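Local coordinates for protein peptidase M28 (Shewanella amazonensis SB2B, PDB 3IIB) that probably acts as a zinc-dependent carboxypeptidase or dipeptidase of the M28 family, using a pair of metal ions and working as a homodimer, at residues Val91-Gly96 with Trp261-Gly266. Residues are numbered along the deposited sequence; the frame is centred on the assembly and turned at random.
Sequences VVTALG and WDEGTG
E263 reaches from the loop between strand 247-257 and helix 267-285 to T93 on strand 88-94. Its CG sits anti to its own carbonyl carbon (chi1 -54°), and the chain runs on extended from there; the two side chains together bridge the 9.4 Å between the CA atoms of T93 and E263. Followed outward, CB and CG of E263 touch nothing on the strand; CD is the first atom to close in, 3.4 Å from OG1 of T93. At the tip the two oxygens differ: OE1 accepts a hydrogen bond of 2.8 Å from T93 OG1 and also lies 3.6 Å from T93 CB, whereas OE2 stays farther from the hydroxyl. The hydroxyl comes from above the carboxylate, 42° out of its plane. R75 of strand 62-84 forms a salt bridge with D262 OD2 and a long, weak ion pair with E263 OE2.

The second touch point lies at W261, whose indole meets the backbone of G96 obliquely: CH2 is 3.6 Å from G96 CA, with CZ3 slightly farther off. The indole also borders the metal site, packing edge-to-face against H402 and giving a weak hydrogen bond from NE1 to E304 OE1; both residues bind the second zinc. E263 O accepts a hydrogen bond from R180 NH1 of the second subunit.

One neutral hydroxyl thus meets a carboxylate near an arginine, which would be expected to favour the charged form of E263 only modestly, while a nonpolar touch at G96 borders the tryptophan next to the zinc site; the contact joins the metal-bearing part of the fold to strand 88-94 and the loop that follows it, close to the dimer interface.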
loop_
_atom_site.group_PDB
_atom_site.type_symbol
_atom_site.label_atom_id
_atom_site.label_comp_id
_atom_site.label_asym_id
_atom_site.label_seq_id
_atom_site.Cartn_x
_atom_site.Cartn_y
_atom_site.Cartn_z
ATOM N N VAL A 91 -11.634 -3.904 -0.776
ATOM C CA VAL A 91 -10.447 -4.713 -0.496
ATOM C C VAL A 91 -10.653 -5.111 0.977
ATOM O O VAL A 91 -10.782 -4.265 1.866
ATOM C CB VAL A 91 -9.108 -3.973 -0.704
ATOM C CG1 VAL A 91 -7.957 -4.702 0.010
ATOM C CG2 VAL A 91 -8.789 -3.828 -2.262
ATOM N N VAL A 92 -10.770 -6.399 1.176
ATOM C CA VAL A 92 -11.233 -6.961 2.437
ATOM C C VAL A 92 -10.308 -8.106 2.803
ATOM O O VAL A 92 -9.734 -8.753 1.931
ATOM C CB VAL A 92 -12.708 -7.448 2.310
ATOM C CG1 VAL A 92 -12.842 -8.623 1.346
ATOM C CG2 VAL A 92 -13.298 -7.826 3.638
ATOM N N THR A 93 -10.244 -8.408 4.091
ATOM C CA THR A 93 -9.671 -9.663 4.544
ATOM C C THR A 93 -10.444 -10.196 5.758
ATOM O O THR A 93 -10.944 -9.430 6.577
ATOM C CB THR A 93 -8.166 -9.492 4.874
ATOM O OG1 THR A 93 -7.551 -10.787 4.946
ATOM C CG2 THR A 93 -7.989 -8.733 6.175
ATOM N N ALA A 94 -10.514 -11.514 5.882
ATOM C CA ALA A 94 -11.166 -12.126 7.027
ATOM C C ALA A 94 -10.360 -11.762 8.279
ATOM O O ALA A 94 -9.109 -11.725 8.248
ATOM C CB ALA A 94 -11.206 -13.681 6.864
ATOM N N LEU A 95 -11.077 -11.547 9.372
ATOM C CA LEU A 95 -10.457 -11.531 10.687
ATOM C C LEU A 95 -10.029 -12.941 11.030
ATOM O O LEU A 95 -10.675 -13.908 10.650
ATOM C CB LEU A 95 -11.402 -10.948 11.743
ATOM C CG LEU A 95 -11.850 -9.502 11.454
ATOM C CD1 LEU A 95 -12.646 -8.936 12.681
ATOM C CD2 LEU A 95 -10.680 -8.606 11.058
ATOM N N GLY A 96 -8.895 -13.048 11.728
ATOM C CA GLY A 96 -8.342 -14.335 12.099
ATOM C C GLY A 96 -9.293 -15.165 12.915
ATOM O O GLY A 96 -9.702 -14.767 13.974
ATOM N N TRP A 261 1.068 -13.331 11.026
ATOM C CA TRP A 261 -0.085 -13.483 10.104
ATOM C C TRP A 261 0.410 -13.875 8.696
ATOM O O TRP A 261 1.646 -13.902 8.418
ATOM C CB TRP A 261 -1.014 -12.264 10.137
ATOM C CG TRP A 261 -1.803 -12.326 11.427
ATOM C CD1 TRP A 261 -1.503 -11.688 12.578
ATOM C CD2 TRP A 261 -2.866 -13.237 11.733
ATOM N NE1 TRP A 261 -2.381 -12.056 13.580
ATOM C CE2 TRP A 261 -3.217 -13.026 13.091
ATOM C CE3 TRP A 261 -3.554 -14.215 10.995
ATOM C CZ2 TRP A 261 -4.230 -13.744 13.716
ATOM C CZ3 TRP A 261 -4.570 -14.922 11.611
ATOM C CH2 TRP A 261 -4.904 -14.687 12.953
ATOM N N ASP A 262 -0.555 -14.206 7.844
ATOM C CA ASP A 262 -0.260 -15.046 6.704
ATOM C C ASP A 262 -0.193 -14.343 5.364
ATOM O O ASP A 262 0.117 -15.006 4.369
ATOM C CB ASP A 262 -1.269 -16.224 6.622
ATOM C CG ASP A 262 -2.706 -15.805 6.740
ATOM O OD1 ASP A 262 -3.064 -14.858 7.498
ATOM O OD2 ASP A 262 -3.556 -16.452 6.083
ATOM N N GLU A 263 -0.529 -13.049 5.319
ATOM C CA GLU A 263 -0.670 -12.338 4.027
ATOM C C GLU A 263 0.518 -11.479 3.611
ATOM O O GLU A 263 0.629 -11.127 2.417
ATOM C CB GLU A 263 -1.966 -11.520 3.990
ATOM C CG GLU A 263 -3.206 -12.379 4.319
ATOM C CD GLU A 263 -4.485 -11.751 3.807
ATOM O OE1 GLU A 263 -4.838 -10.703 4.338
ATOM O OE2 GLU A 263 -5.133 -12.318 2.884
ATOM N N GLY A 264 1.373 -11.105 4.570
ATOM C CA GLY A 264 2.681 -10.459 4.288
ATOM C C GLY A 264 3.809 -11.480 4.395
ATOM O O GLY A 264 3.643 -12.667 4.056
ATOM N N THR A 265 4.970 -11.039 4.867
ATOM C CA THR A 265 6.019 -11.983 5.199
ATOM C C THR A 265 6.421 -11.865 6.680
ATOM O O THR A 265 7.497 -12.276 7.051
ATOM C CB THR A 265 7.281 -11.781 4.310
ATOM O OG1 THR A 265 7.779 -10.447 4.521
ATOM C CG2 THR A 265 6.953 -12.010 2.832
ATOM N N GLY A 266 5.585 -11.232 7.502
ATOM C CA GLY A 266 5.869 -11.102 8.908
ATOM C C GLY A 266 7.179 -10.421 9.190
ATOM O O GLY A 266 7.876 -10.787 10.141
#